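Local coordinates for twin-arginine translocation pathway signal (Rhodoferax ferrireducens, PDB 5IM2), which probably serves as the periplasmic solute-binding protein of a TRAP transporter, here holding copurified benzoate in its cleft, at residues T55-A58 / N62-Q65; Q65-V70 / R297-G302; M72-K77 / D284-L289. One frame throughout, in Å; residues are numbered along the deposited sequence.

Interaction 1: residues T55-A58 / N62-Q65; sequences TFMA and NVWQ. With BEZ (benzoic acid), chain B.
M57 and V63 face one another where the loop leaving strand 49-55 turns back alongside the first turn of helix 62-78, their side chains crossing at about a right angle. M57 projects from its backbone toward the helix, and CG continues that approach to come within 3.8 Å of V63 CG1. Bends at chi2 (-54°) and chi3 (-65°) then curl the rest of the chain, so that sulfur and methyl serve two different partners. M57 SD touches the benzoate ring, 3.8 Å from its C3, whereas the terminal CE returns to the valine and rests 3.8 Å from V63 CB, with V63 CG2 almost as near. V63 therefore backs a methionine that is itself in van der Waals contact with the ligand.

The flanking residues lengthen the seam. T55 CG2 approaches the six-membered ring of W64 at a slant, 3.7 Å from CZ3, while T55 OG1 hydrogen-bonds W113 O in the neighbouring strand 111-114. Further along, A58 O is in van der Waals contact with W64 CB at 3.5 Å; its hydrogen bond is with S61 OG, the same hydroxyl that bonds W64 N at the start of the helix. F56 turns to the ligand instead: its CZ is 3.8 Å from benzoate C2, which lies in the plane of the phenyl ring and at its edge.

R192 NH2 and Y118 OH hydrogen-bond the benzoate, whereas F56 and M57 offer it apolar contact near its ring. The strand-loop-helix unit, with consecutive loop residues F56 and M57 meeting the ring of the ligand at its rim, contributes to the lining of the cleft of this family 7 solute-binding protein, the fold of TRAP transporter receptors.

Interaction 2: residues Q65-V70 / R297-G302; sequences QNMHKV and RVQQAG
M67 and V298 join two helices of the solute-binding fold, 62-78 and 289-301, beside the benzoate pocket. The short segments run roughly antiparallel, at 149°, with their axes 9.7 Å apart at closest approach. The side chains run alongside each other, pointing opposite ways, and M67 CG lies 3.5 Å from V298 CG1. That valine methyl also reaches the backbone of the wider, pi-type turn at 65-68, where N66 O is 3.5 Å away, and it lies 3.9 Å from N66 CB.

Beyond CG the methionine carries on to the next residue of the partner helix, crossing Q299 obliquely, with M67 SD 3.8 Å from Q299 CB. Q299 lines the ligand pocket and touches benzoate. Both ends of its amide are hydrogen-bonded, OE1 by Q166 NE2 and NE2 to E234 OE2, which should fix the rotation of the group. The methionine thus packs behind a pocket residue whose polar end is held by others. A bend at chi3 (56°) sets the methionine methyl beside that amide, with M67 CE 3.9 Å from Q299 OE1.

Interaction 3: residues M72-K77 / D284-L289; sequences MDKVSK and DNNSGL
N286 ND2 is gripped by two hydrogen-bond acceptors, E78 OE1 and I282 O, while the side chain that carries it packs on V75. In this solute-binding fold the residue sits in the short connection between helices 277-285 and 289-301, which lies against the C-terminal half of helix 62-78. E78, from that same helix, spends its other carboxylate oxygen on N285 ND2, so one glutamate holds two successive asparagines, and the backbone of N286 is tied to the helix as well, through its O and W71 NE1. These bonds satisfy the amide nitrogen of a buried residue and probably keep the group from rotating.

Within the connection, S287 N still bonds D284 O, at 3.1 Å, as the first helix ends. G288, with a positive phi of 105°, then occupies the N-cap position of the next helix.

Two aliphatic groups of helix 62-78 complete the fit around N286. V75 lies alongside the asparagine, its CG2 3.8 Å from N286 CB and equally close to the amide carbon. K74 passes at an angle, its chain bent from chi2 onward, and it meets the amide oxygen with carbon atoms: K74 CG is 3.5 Å from N286 OD1, and K74 CE is 3.6 Å from N286 OD1.

In the fold
Leaving strand 49-55, the chain first closes a short loop in interaction 1, with three residues between its segments, and enters helix 62-78. All three contacts use this helix in succession: its start in interaction 1, the following turns in interaction 2, which shares Q65 with it, and its later part in interaction 3. The other two loops are long. Interaction 2 spans more than 220 residues to helix 289-301, and interaction 3, reaching the connection after helix 277-285, is nested inside it. Together they tie helix 62-78 to the end of strand 49-55 and its loop, to helix 289-301 beside the benzoate pocket, and to the connection preceding that helix.

Interaction 1: residues T55-A58 / N62-Q65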
ATOM      1  N   THR A  55      -2.756 -13.582   3.651  1.00 18.22           N
ATOM      2  CA  THR A  55      -3.030 -12.186   3.320  1.00 16.05           C
ATOM      3  C   THR A  55      -4.524 -11.989   3.129  1.00 16.12           C
ATOM      4  O   THR A  55      -5.319 -12.933   3.216  1.00 17.79           O
ATOM      5  CB  THR A  55      -2.244 -11.772   2.061  1.00 16.96           C
ATOM      6  OG1 THR A  55      -2.394 -10.370   1.805  1.00 17.71           O
ATOM      7  CG2 THR A  55      -2.709 -12.540   0.835  1.00 18.84           C
ATOM      8  N   PHE A  56      -4.906 -10.745   2.850  1.00 22.49           N
ATOM      9  CA  PHE A  56      -6.306 -10.340   2.795  1.00 18.46           C
ATOM     10  C   PHE A  56      -6.821 -10.187   1.364  1.00 20.48           C
ATOM     11  O   PHE A  56      -8.032  -9.977   1.159  1.00 18.73           O
ATOM     12  CB  PHE A  56      -6.488  -9.018   3.584  1.00 16.45           C
ATOM     13  CG  PHE A  56      -5.745  -7.848   2.974  1.00 15.68           C
ATOM     14  CD1 PHE A  56      -6.348  -7.043   2.023  1.00 15.97           C
ATOM     15  CD2 PHE A  56      -4.448  -7.545   3.348  1.00 16.50           C
ATOM     16  CE1 PHE A  56      -5.665  -5.988   1.447  1.00 17.37           C
ATOM     17  CE2 PHE A  56      -3.762  -6.484   2.763  1.00 18.43           C
ATOM     18  CZ  PHE A  56      -4.386  -5.699   1.826  1.00 15.83           C
ATOM     19  N   MET A  57      -5.940 -10.344   0.364  1.00 18.62           N
ATOM     20  CA  MET A  57      -6.320 -10.196  -1.030  1.00 17.60           C
ATOM     21  C   MET A  57      -7.196 -11.357  -1.475  1.00 20.46           C
ATOM     22  O   MET A  57      -7.026 -12.497  -1.036  1.00 23.98           O
ATOM     23  CB  MET A  57      -5.077 -10.140  -1.921  1.00 16.37           C
ATOM     24  CG  MET A  57      -4.152  -8.959  -1.642  1.00 17.06           C
ATOM     25  SD  MET A  57      -4.976  -7.349  -1.696  1.00 19.17           S
ATOM     26  CE  MET A  57      -5.470  -7.258  -3.424  1.00 27.93           C
ATOM     27  N   ALA A  58      -8.133 -11.047  -2.361  1.00 21.21           N
ATOM     28  CA  ALA A  58      -8.900 -12.073  -3.043  1.00 24.60           C
ATOM     29  C   ALA A  58      -8.001 -12.835  -4.005  1.00 24.05           C
ATOM     30  O   ALA A  58      -7.107 -12.247  -4.615  1.00 23.32           O
ATOM     31  CB  ALA A  58     -10.039 -11.446  -3.825  1.00 26.68           C
ATOM     32  N   ASN A  62      -5.064  -8.855  -9.013  1.00 24.82           N
ATOM     33  CA  ASN A  62      -3.744  -8.588  -9.578  1.00 20.33           C
ATOM     34  C   ASN A  62      -2.640  -8.918  -8.579  1.00 20.25           C
ATOM     35  O   ASN A  62      -1.632  -9.526  -8.936  1.00 21.03           O
ATOM     36  CB  ASN A  62      -3.655  -7.110 -10.013  1.00 20.77           C
ATOM     37  CG  ASN A  62      -2.253  -6.689 -10.413  1.00 31.35           C
ATOM     38  OD1 ASN A  62      -1.609  -7.341 -11.245  1.00 25.06           O
ATOM     39  ND2 ASN A  62      -1.783  -5.571  -9.853  1.00 24.49           N
ATOM     40  N   VAL A  63      -2.793  -8.515  -7.319  1.00 17.52           N
ATOM     41  CA  VAL A  63      -1.752  -8.806  -6.329  1.00 18.00           C
ATOM     42  C   VAL A  63      -1.543 -10.304  -6.160  1.00 17.21           C
ATOM     43  O   VAL A  63      -0.409 -10.798  -6.211  1.00 17.23           O
ATOM     44  CB  VAL A  63      -2.071  -8.154  -4.979  1.00 19.32           C
ATOM     45  CG1 VAL A  63      -1.092  -8.661  -3.949  1.00 18.47           C
ATOM     46  CG2 VAL A  63      -1.981  -6.651  -5.086  1.00 19.33           C
ATOM     47  N   TRP A  64      -2.612 -11.053  -5.862  1.00 17.11           N
ATOM     48  CA  TRP A  64      -2.413 -12.478  -5.622  1.00 21.11           C
ATOM     49  C   TRP A  64      -1.803 -13.151  -6.840  1.00 18.84           C
ATOM     50  O   TRP A  64      -0.830 -13.906  -6.721  1.00 21.43           O
ATOM     51  CB  TRP A  64      -3.730 -13.141  -5.246  1.00 18.59           C
ATOM     52  CG  TRP A  64      -3.626 -14.607  -4.875  1.00 18.77           C
ATOM     53  CD1 TRP A  64      -4.042 -15.661  -5.623  1.00 21.58           C
ATOM     54  CD2 TRP A  64      -3.164 -15.161  -3.631  1.00 21.22           C
ATOM     55  NE1 TRP A  64      -3.828 -16.831  -4.951  1.00 23.19           N
ATOM     56  CE2 TRP A  64      -3.295 -16.551  -3.722  1.00 24.09           C
ATOM     57  CE3 TRP A  64      -2.636 -14.609  -2.459  1.00 21.63           C
ATOM     58  CZ2 TRP A  64      -2.925 -17.411  -2.689  1.00 25.14           C
ATOM     59  CZ3 TRP A  64      -2.273 -15.465  -1.433  1.00 22.96           C
ATOM     60  CH2 TRP A  64      -2.419 -16.842  -1.551  1.00 22.15           C
ATOM     61  N   GLN A  65      -2.372 -12.892  -8.026  1.00 18.02           N
ATOM     62  CA  GLN A  65      -1.992 -13.627  -9.227  1.00 20.35           C
ATOM     63  C   GLN A  65      -0.604 -13.236  -9.715  1.00 22.04           C
ATOM     64  O   GLN A  65       0.177 -14.099 -10.147  1.00 20.20           O
ATOM     65  CB  GLN A  65      -3.021 -13.390 -10.340  1.00 20.08           C
ATOM     66  CG  GLN A  65      -4.405 -13.923 -10.084  1.00 23.48           C
ATOM     67  CD  GLN A  65      -4.477 -15.416 -10.151  1.00 31.77           C
ATOM     68  OE1 GLN A  65      -3.736 -16.046 -10.904  1.00 40.60           O
ATOM     69  NE2 GLN A  65      -5.377 -16.007  -9.356  1.00 38.38           N
TER
HETATM   70  C   BEZ B 401      -6.083  -0.509   0.189  1.00 12.40           C
HETATM   71  O1  BEZ B 401      -6.331   0.686  -0.142  1.00 13.97           O
HETATM   72  O2  BEZ B 401      -6.443  -0.921   1.317  1.00 17.04           O
HETATM   73  C1  BEZ B 401      -5.396  -1.428  -0.776  1.00 13.02           C
HETATM   74  C2  BEZ B 401      -5.111  -2.737  -0.400  1.00 15.01           C
HETATM   75  C3  BEZ B 401      -4.500  -3.584  -1.326  1.00 15.09           C
HETATM   76  C4  BEZ B 401      -4.166  -3.107  -2.582  1.00 11.97           C
HETATM   77  C5  BEZ B 401      -4.429  -1.799  -2.942  1.00 16.58           C
HETATM   78  C6  BEZ B 401      -5.053  -0.948  -2.024  1.00 16.22           C

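Interaction 2: residues Q65-V70 / R297-G302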
ATOM      1  N   GLN A  65      -2.372 -12.892  -8.026  1.00 18.02           N
ATOM      2  CA  GLN A  65      -1.992 -13.627  -9.227  1.00 20.35           C
ATOM      3  C   GLN A  65      -0.604 -13.236  -9.715  1.00 22.04           C
ATOM      4  O   GLN A  65       0.177 -14.099 -10.147  1.00 20.20           O
ATOM      5  CB  GLN A  65      -3.021 -13.390 -10.340  1.00 20.08           C
ATOM      6  CG  GLN A  65      -4.405 -13.923 -10.084  1.00 23.48           C
ATOM      7  CD  GLN A  65      -4.477 -15.416 -10.151  1.00 31.77           C
ATOM      8  OE1 GLN A  65      -3.736 -16.046 -10.904  1.00 40.60           O
ATOM      9  NE2 GLN A  65      -5.377 -16.007  -9.356  1.00 38.38           N
ATOM     10  N   ASN A  66      -0.274 -11.945  -9.675  1.00 21.99           N
ATOM     11  CA  ASN A  66       0.934 -11.458 -10.333  1.00 20.60           C
ATOM     12  C   ASN A  66       2.033 -11.030  -9.388  1.00 17.98           C
ATOM     13  O   ASN A  66       3.150 -10.755  -9.859  1.00 21.90           O
ATOM     14  CB  ASN A  66       0.593 -10.268 -11.236  1.00 20.36           C
ATOM     15  CG  ASN A  66      -0.358 -10.643 -12.331  1.00 25.22           C
ATOM     16  OD1 ASN A  66      -0.216 -11.706 -12.961  1.00 23.64           O
ATOM     17  ND2 ASN A  66      -1.351  -9.801 -12.560  1.00 26.92           N
ATOM     18  N   MET A  67       1.762 -10.971  -8.085  1.00 16.83           N
ATOM     19  CA  MET A  67       2.795 -10.681  -7.098  1.00 15.99           C
ATOM     20  C   MET A  67       2.992 -11.838  -6.138  1.00 18.49           C
ATOM     21  O   MET A  67       4.074 -12.436  -6.115  1.00 20.00           O
ATOM     22  CB  MET A  67       2.444  -9.390  -6.336  1.00 22.27           C
ATOM     23  CG  MET A  67       2.420  -8.205  -7.268  1.00 21.33           C
ATOM     24  SD  MET A  67       1.539  -6.762  -6.645  1.00 21.80           S
ATOM     25  CE  MET A  67       2.406  -6.497  -5.119  1.00 19.70           C
ATOM     26  N   HIS A  68       1.953 -12.216  -5.387  1.00 17.20           N
ATOM     27  CA  HIS A  68       2.096 -13.253  -4.368  1.00 14.72           C
ATOM     28  C   HIS A  68       2.414 -14.622  -4.962  1.00 15.94           C
ATOM     29  O   HIS A  68       3.392 -15.258  -4.560  1.00 20.71           O
ATOM     30  CB  HIS A  68       0.839 -13.304  -3.527  1.00 17.12           C
ATOM     31  CG  HIS A  68       0.679 -12.074  -2.705  1.00 17.46           C
ATOM     32  ND1 HIS A  68      -0.397 -11.854  -1.869  1.00 18.34           N
ATOM     33  CD2 HIS A  68       1.491 -10.999  -2.582  1.00 17.47           C
ATOM     34  CE1 HIS A  68      -0.248 -10.678  -1.283  1.00 17.59           C
ATOM     35  NE2 HIS A  68       0.893 -10.147  -1.686  1.00 20.13           N
ATOM     36  N   LYS A  69       1.590 -15.112  -5.899  1.00 18.76           N
ATOM     37  CA  LYS A  69       1.852 -16.419  -6.503  1.00 18.70           C
ATOM     38  C   LYS A  69       3.173 -16.432  -7.246  1.00 17.94           C
ATOM     39  O   LYS A  69       3.891 -17.441  -7.243  1.00 22.32           O
ATOM     40  CB  LYS A  69       0.723 -16.815  -7.453  1.00 21.49           C
ATOM     41  CG  LYS A  69      -0.541 -17.281  -6.711  1.00 22.02           C
ATOM     42  CD  LYS A  69      -1.637 -17.689  -7.662  1.00 26.36           C
ATOM     43  CE  LYS A  69      -1.314 -18.957  -8.387  1.00 44.55           C
ATOM     44  NZ  LYS A  69      -2.535 -19.464  -9.071  1.00 56.76           N
ATOM     45  N   VAL A  70       3.500 -15.332  -7.899  1.00 19.88           N
ATOM     46  CA  VAL A  70       4.748 -15.257  -8.640  1.00 21.53           C
ATOM     47  C   VAL A  70       5.942 -15.326  -7.696  1.00 26.01           C
ATOM     48  O   VAL A  70       6.926 -16.025  -7.967  1.00 23.70           O
ATOM     49  CB  VAL A  70       4.752 -13.981  -9.496  1.00 17.88           C
ATOM     50  CG1 VAL A  70       6.095 -13.761 -10.137  1.00 18.51           C
ATOM     51  CG2 VAL A  70       3.666 -14.081 -10.557  1.00 27.10           C
ATOM     52  N   ARG A 297       6.570  -2.164  -8.895  1.00 13.76           N
ATOM     53  CA  ARG A 297       6.411  -2.042 -10.333  1.00 16.85           C
ATOM     54  C   ARG A 297       5.190  -2.837 -10.811  1.00 18.27           C
ATOM     55  O   ARG A 297       4.374  -2.341 -11.602  1.00 16.45           O
ATOM     56  CB  ARG A 297       7.680  -2.516 -11.042  1.00 17.88           C
ATOM     57  CG  ARG A 297       7.650  -2.245 -12.491  1.00 17.89           C
ATOM     58  CD  ARG A 297       8.878  -2.700 -13.271  1.00 19.39           C
ATOM     59  NE  ARG A 297       8.611  -2.394 -14.671  1.00 27.48           N
ATOM     60  CZ  ARG A 297       9.120  -1.379 -15.363  1.00 38.89           C
ATOM     61  NH1 ARG A 297      10.027  -0.551 -14.840  1.00 30.57           N
ATOM     62  NH2 ARG A 297       8.740  -1.220 -16.625  1.00 45.07           N
ATOM     63  N   VAL A 298       5.057  -4.073 -10.330  1.00 17.11           N
ATOM     64  CA  VAL A 298       3.975  -4.964 -10.772  1.00 15.25           C
ATOM     65  C   VAL A 298       2.628  -4.460 -10.269  1.00 18.27           C
ATOM     66  O   VAL A 298       1.618  -4.508 -10.995  1.00 17.61           O
ATOM     67  CB  VAL A 298       4.262  -6.404 -10.318  1.00 15.10           C
ATOM     68  CG1 VAL A 298       3.079  -7.303 -10.615  1.00 19.53           C
ATOM     69  CG2 VAL A 298       5.516  -6.926 -11.033  1.00 18.34           C
ATOM     70  N   GLN A 299       2.586  -3.937  -9.040  1.00 14.90           N
ATOM     71  CA  GLN A 299       1.318  -3.411  -8.533  1.00 13.81           C
ATOM     72  C   GLN A 299       0.842  -2.240  -9.392  1.00 14.69           C
ATOM     73  O   GLN A 299      -0.331  -2.165  -9.790  1.00 18.31           O
ATOM     74  CB  GLN A 299       1.433  -3.005  -7.077  1.00 19.89           C
ATOM     75  CG  GLN A 299       0.017  -2.918  -6.400  1.00 14.44           C
ATOM     76  CD  GLN A 299       0.068  -2.952  -4.897  1.00 13.83           C
ATOM     77  OE1 GLN A 299       1.120  -2.902  -4.283  1.00 20.24           O
ATOM     78  NE2 GLN A 299      -1.090  -2.999  -4.302  1.00 17.22           N
ATOM     79  N   GLN A 300       1.744  -1.331  -9.725  1.00 14.94           N
ATOM     80  CA  GLN A 300       1.347  -0.217 -10.584  1.00 14.00           C
ATOM     81  C   GLN A 300       1.060  -0.675 -12.011  1.00 15.41           C
ATOM     82  O   GLN A 300       0.242  -0.056 -12.709  1.00 20.99           O
ATOM     83  CB  GLN A 300       2.426   0.880 -10.557  1.00 19.68           C
ATOM     84  CG  GLN A 300       2.051   2.098 -11.387  1.00 14.88           C
ATOM     85  CD  GLN A 300       2.875   3.331 -11.128  1.00 15.60           C
ATOM     86  OE1 GLN A 300       3.926   3.278 -10.499  1.00 25.65           O
ATOM     87  NE2 GLN A 300       2.427   4.457 -11.665  1.00 23.54           N
ATOM     88  N   ALA A 301       1.725  -1.730 -12.493  1.00 18.36           N
ATOM     89  CA  ALA A 301       1.443  -2.213 -13.835  1.00 18.79           C
ATOM     90  C   ALA A 301       0.014  -2.725 -13.987  1.00 17.77           C
ATOM     91  O   ALA A 301      -0.463  -2.855 -15.115  1.00 22.84           O
ATOM     92  CB  ALA A 301       2.412  -3.329 -14.241  1.00 19.20           C
ATOM     93  N   GLY A 302      -0.662  -3.041 -12.892  1.00 19.66           N
ATOM     94  CA  GLY A 302      -2.045  -3.469 -12.964  1.00 20.19           C
ATOM     95  C   GLY A 302      -3.042  -2.342 -13.023  1.00 19.95           C
ATOM     96  O   GLY A 302      -4.243  -2.601 -13.156  1.00 19.21           O
TER

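Interaction 3: residues M72-K77 / D284-L289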
ATOM      1  N   MET A  72       6.109 -16.591  -4.533  1.00 16.78           N
ATOM      2  CA  MET A  72       6.221 -17.932  -3.961  1.00 17.20           C
ATOM      3  C   MET A  72       6.745 -18.943  -4.980  1.00 18.72           C
ATOM      4  O   MET A  72       7.545 -19.831  -4.646  1.00 24.31           O
ATOM      5  CB  MET A  72       4.852 -18.372  -3.432  1.00 20.21           C
ATOM      6  CG  MET A  72       4.490 -17.684  -2.133  1.00 19.32           C
ATOM      7  SD  MET A  72       2.924 -18.287  -1.466  1.00 23.29           S
ATOM      8  CE  MET A  72       1.786 -17.132  -2.235  1.00 27.21           C
ATOM      9  N   ASP A  73       6.274 -18.860  -6.216  1.00 22.44           N
ATOM     10  CA  ASP A  73       6.728 -19.813  -7.228  1.00 27.74           C
ATOM     11  C   ASP A  73       8.211 -19.627  -7.556  1.00 28.04           C
ATOM     12  O   ASP A  73       8.935 -20.614  -7.744  1.00 27.35           O
ATOM     13  CB  ASP A  73       5.879 -19.693  -8.491  1.00 26.42           C
ATOM     14  CG  ASP A  73       4.479 -20.284  -8.307  1.00 35.73           C
ATOM     15  OD1 ASP A  73       4.241 -20.919  -7.257  1.00 38.92           O
ATOM     16  OD2 ASP A  73       3.618 -20.109  -9.199  1.00 43.77           O
ATOM     17  N   LYS A  74       8.678 -18.376  -7.633  1.00 25.03           N
ATOM     18  CA  LYS A  74      10.095 -18.119  -7.884  1.00 27.70           C
ATOM     19  C   LYS A  74      10.950 -18.682  -6.760  1.00 20.36           C
ATOM     20  O   LYS A  74      11.974 -19.335  -7.004  1.00 25.65           O
ATOM     21  CB  LYS A  74      10.294 -16.601  -8.072  1.00 30.29           C
ATOM     22  CG  LYS A  74      11.732 -16.087  -8.108  1.00 44.19           C
ATOM     23  CD  LYS A  74      11.988 -15.146  -9.302  1.00 61.28           C
ATOM     24  CE  LYS A  74      12.080 -13.669  -8.908  1.00 70.25           C
ATOM     25  NZ  LYS A  74      13.153 -12.947  -9.675  1.00 70.25           N
ATOM     26  N   VAL A  75      10.523 -18.476  -5.510  1.00 19.83           N
ATOM     27  CA  VAL A  75      11.238 -19.056  -4.370  1.00 23.72           C
ATOM     28  C   VAL A  75      11.207 -20.579  -4.427  1.00 25.56           C
ATOM     29  O   VAL A  75      12.221 -21.248  -4.179  1.00 24.90           O
ATOM     30  CB  VAL A  75      10.646 -18.520  -3.058  1.00 21.04           C
ATOM     31  CG1 VAL A  75      11.220 -19.295  -1.848  1.00 22.05           C
ATOM     32  CG2 VAL A  75      10.895 -17.016  -2.964  1.00 17.78           C
ATOM     33  N   SER A  76      10.045 -21.167  -4.715  1.00 24.74           N
ATOM     34  CA  SER A  76       9.990 -22.619  -4.799  1.00 22.65           C
ATOM     35  C   SER A  76      10.888 -23.137  -5.912  1.00 23.92           C
ATOM     36  O   SER A  76      11.679 -24.070  -5.709  1.00 30.15           O
ATOM     37  CB  SER A  76       8.550 -23.069  -5.003  1.00 30.06           C
ATOM     38  OG  SER A  76       7.868 -22.975  -3.776  1.00 39.01           O
ATOM     39  N   LYS A  77      10.785 -22.546  -7.101  1.00 22.91           N
ATOM     40  CA  LYS A  77      11.568 -23.027  -8.246  1.00 24.21           C
ATOM     41  C   LYS A  77      13.062 -22.886  -7.992  1.00 25.82           C
ATOM     42  O   LYS A  77      13.839 -23.812  -8.261  1.00 26.06           O
ATOM     43  CB  LYS A  77      11.157 -22.258  -9.503  1.00 31.59           C
ATOM     44  CG  LYS A  77      12.195 -22.259 -10.624  1.00 54.14           C
ATOM     45  CD  LYS A  77      11.762 -21.373 -11.780  1.00 66.87           C
ATOM     46  CE  LYS A  77      11.376 -22.197 -13.000  1.00 70.34           C
ATOM     47  NZ  LYS A  77      12.550 -22.899 -13.582  1.00 66.55           N
ATOM     48  N   ASP A 284      16.719 -14.847   1.116  1.00 21.87           N
ATOM     49  CA  ASP A 284      17.426 -13.560   1.067  1.00 20.01           C
ATOM     50  C   ASP A 284      17.548 -13.038  -0.365  1.00 20.82           C
ATOM     51  O   ASP A 284      17.422 -11.828  -0.610  1.00 21.73           O
ATOM     52  CB  ASP A 284      18.817 -13.685   1.682  1.00 26.14           C
ATOM     53  CG  ASP A 284      18.798 -13.826   3.174  1.00 28.10           C
ATOM     54  OD1 ASP A 284      17.750 -13.553   3.803  1.00 30.96           O
ATOM     55  OD2 ASP A 284      19.861 -14.187   3.721  1.00 28.25           O
ATOM     56  N   ASN A 285      17.796 -13.933  -1.320  1.00 22.85           N
ATOM     57  CA  ASN A 285      17.897 -13.552  -2.726  1.00 20.31           C
ATOM     58  C   ASN A 285      16.592 -12.958  -3.248  1.00 23.65           C
ATOM     59  O   ASN A 285      16.590 -12.223  -4.247  1.00 22.80           O
ATOM     60  CB  ASN A 285      18.250 -14.777  -3.581  1.00 22.64           C
ATOM     61  CG  ASN A 285      19.670 -15.286  -3.383  1.00 27.10           C
ATOM     62  OD1 ASN A 285      20.542 -14.616  -2.823  1.00 27.68           O
ATOM     63  ND2 ASN A 285      19.913 -16.484  -3.893  1.00 30.68           N
ATOM     64  N   ASN A 286      15.484 -13.282  -2.598  1.00 22.69           N
ATOM     65  CA  ASN A 286      14.161 -12.818  -2.970  1.00 19.64           C
ATOM     66  C   ASN A 286      13.613 -11.858  -1.925  1.00 19.21           C
ATOM     67  O   ASN A 286      12.406 -11.771  -1.719  1.00 20.55           O
ATOM     68  CB  ASN A 286      13.250 -14.019  -3.176  1.00 20.64           C
ATOM     69  CG  ASN A 286      13.601 -14.759  -4.439  1.00 21.04           C
ATOM     70  OD1 ASN A 286      13.240 -14.325  -5.536  1.00 23.77           O
ATOM     71  ND2 ASN A 286      14.373 -15.843  -4.305  1.00 21.06           N
ATOM     72  N   SER A 287      14.517 -11.145  -1.268  1.00 19.86           N
ATOM     73  CA  SER A 287      14.208 -10.100  -0.310  1.00 17.94           C
ATOM     74  C   SER A 287      15.027  -8.876  -0.661  1.00 18.21           C
ATOM     75  O   SER A 287      16.046  -8.956  -1.352  1.00 20.01           O
ATOM     76  CB  SER A 287      14.551 -10.498   1.138  1.00 19.08           C
ATOM     77  OG  SER A 287      14.036 -11.763   1.493  1.00 23.88           O
ATOM     78  N   GLY A 288      14.573  -7.733  -0.168  1.00 19.74           N
ATOM     79  CA  GLY A 288      15.403  -6.540  -0.169  1.00 15.72           C
ATOM     80  C   GLY A 288      15.031  -5.518  -1.214  1.00 18.35           C
ATOM     81  O   GLY A 288      13.883  -5.413  -1.638  1.00 17.75           O
ATOM     82  N   LEU A 289      16.030  -4.755  -1.637  1.00 18.23           N
ATOM     83  CA  LEU A 289      15.795  -3.625  -2.530  1.00 14.83           C
ATOM     84  C   LEU A 289      15.155  -4.052  -3.846  1.00 14.62           C
ATOM     85  O   LEU A 289      14.178  -3.445  -4.305  1.00 17.65           O
ATOM     86  CB  LEU A 289      17.134  -2.925  -2.789  1.00 15.76           C
ATOM     87  CG  LEU A 289      17.132  -1.692  -3.679  1.00 20.19           C
ATOM     88  CD1 LEU A 289      16.358  -0.579  -3.006  1.00 22.22           C
ATOM     89  CD2 LEU A 289      18.544  -1.229  -3.961  1.00 27.61           C
TER